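Side-chain contact in putative cell invasion protein with MAC/Perforin domain (Bacteroides thetaiotaomicron VPI-5482, PDB 3KK7), which is of uncertain function but belongs to the membrane-attack complex/perforin family and may, like its pore-forming relatives, act on target membranes: residues S200-E203 / L204-Y208. Sequence-based numbering, arbitrary orientation.
Sequences SMVE and LMQSY
Gln206 folds back from the second turn of helix 201-208 over the first, its amide slanting across Val202 and Glu203. Its carbonyl side meets the valine, where Gln206 OE1 lies 3.5 Å from Val202 CG1, while Gln206 NE2 is turned to the glutamate and approaches Glu203 CG at 4.0 Å. CG of the glutamine stands anti to its own carbonyl carbon (chi1 -68°) and the chain runs straight beyond it, which carries the amide back along the helix; the glutamate carboxylate is turned 58° from the amide plane. That carboxylate reaches instead to the helix start, where Ser200 and Glu203 form a capping box: Glu203 N donates to Ser200 OG at 3.1 Å, and Ser200 N returns a longer bond of 3.3 Å to Glu203 OE1, entering from above the carboxylate plane. With an alanine at Glu203, lacking the chain beyond CB, Ser200 N would probably lose this acceptor and the Gln206 amide be freer to turn. Another flank is apolar: the selenomethionines Met201, bent at chi2 and chi3, and Met205, bent at chi3, cross at a slant, with Met205 SE set 4.0 Å from Met201 CG. The backbone bond Met205 N to Met201 O, 2.9 Å, joins the same two residues. Within the MACPF region, Met201 and Met205 pack on Tyr359 of helix 353-363, and Leu204 lies against Phe192, Ala195 and Leu196 of helix 190-198. Ser200 OG also bonds to Glu370 O, and at the far end Tyr208 makes edge-to-face contacts with Tyr77 and Phe192 just before strand 211-218.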
# COMPACT_ATOMS: atom_id res chain seq x y z
N SER A 200 -12.92 2.40 -0.37
CA SER A 200 -12.17 2.52 0.86
C SER A 200 -10.74 2.18 0.54
O SER A 200 -10.45 1.52 -0.44
CB SER A 200 -12.70 1.56 1.92
OG SER A 200 -12.51 0.20 1.54
N MSE A 201 -9.82 2.63 1.38
CA MSE A 201 -8.44 2.28 1.21
C MSE A 201 -8.26 0.74 1.15
O MSE A 201 -7.43 0.21 0.37
CB MSE A 201 -7.61 2.90 2.34
CG MSE A 201 -6.10 2.61 2.28
SE MSE A 201 -5.26 3.23 0.63
CE MSE A 201 -5.80 5.12 0.78
N VAL A 202 -9.03 0.03 1.99
CA VAL A 202 -9.01 -1.41 1.99
C VAL A 202 -9.29 -1.95 0.58
O VAL A 202 -8.55 -2.79 0.07
CB VAL A 202 -10.02 -2.02 3.01
CG1 VAL A 202 -10.38 -3.49 2.66
CG2 VAL A 202 -9.47 -1.90 4.46
N GLU A 203 -10.37 -1.44 -0.04
CA GLU A 203 -10.79 -1.85 -1.38
C GLU A 203 -9.76 -1.48 -2.46
O GLU A 203 -9.46 -2.28 -3.36
CB GLU A 203 -12.17 -1.25 -1.70
CG GLU A 203 -13.37 -2.10 -1.17
CD GLU A 203 -14.69 -1.32 -0.98
OE1 GLU A 203 -14.76 -0.11 -1.32
OE2 GLU A 203 -15.66 -1.92 -0.46
N LEU A 204 -9.20 -0.28 -2.34
CA LEU A 204 -8.18 0.20 -3.25
C LEU A 204 -6.98 -0.73 -3.18
O LEU A 204 -6.44 -1.11 -4.22
CB LEU A 204 -7.81 1.66 -2.91
CG LEU A 204 -6.84 2.48 -3.80
CD1 LEU A 204 -6.88 3.98 -3.43
CD2 LEU A 204 -5.39 1.94 -3.73
N MSE A 205 -6.58 -1.16 -1.99
CA MSE A 205 -5.40 -2.06 -1.91
C MSE A 205 -5.71 -3.44 -2.45
O MSE A 205 -4.84 -4.11 -2.98
CB MSE A 205 -4.80 -2.13 -0.51
CG MSE A 205 -4.21 -0.81 -0.10
SE MSE A 205 -3.83 -0.62 1.81
CE MSE A 205 -2.23 -1.77 1.93
N GLN A 206 -6.95 -3.87 -2.32
CA GLN A 206 -7.33 -5.19 -2.85
C GLN A 206 -7.21 -5.22 -4.36
O GLN A 206 -6.77 -6.19 -4.95
CB GLN A 206 -8.77 -5.51 -2.52
CG GLN A 206 -9.04 -5.73 -1.10
CD GLN A 206 -10.55 -5.80 -0.79
OE1 GLN A 206 -10.92 -6.12 0.35
NE2 GLN A 206 -11.42 -5.50 -1.78
N SER A 207 -7.62 -4.14 -4.99
CA SER A 207 -7.61 -4.06 -6.42
C SER A 207 -6.20 -3.73 -6.99
O SER A 207 -5.75 -4.40 -7.92
CB SER A 207 -8.64 -3.02 -6.85
OG SER A 207 -8.44 -2.78 -8.21
N TYR A 208 -5.54 -2.70 -6.44
CA TYR A 208 -4.23 -2.25 -6.94
C TYR A 208 -3.02 -3.03 -6.39
O TYR A 208 -2.03 -3.20 -7.10
CB TYR A 208 -4.02 -0.76 -6.64
CG TYR A 208 -4.73 0.13 -7.60
CD1 TYR A 208 -6.08 0.40 -7.44
CD2 TYR A 208 -4.09 0.66 -8.71
CE1 TYR A 208 -6.76 1.20 -8.34
CE2 TYR A 208 -4.77 1.46 -9.62
CZ TYR A 208 -6.10 1.72 -9.42
OH TYR A 208 -6.79 2.49 -10.28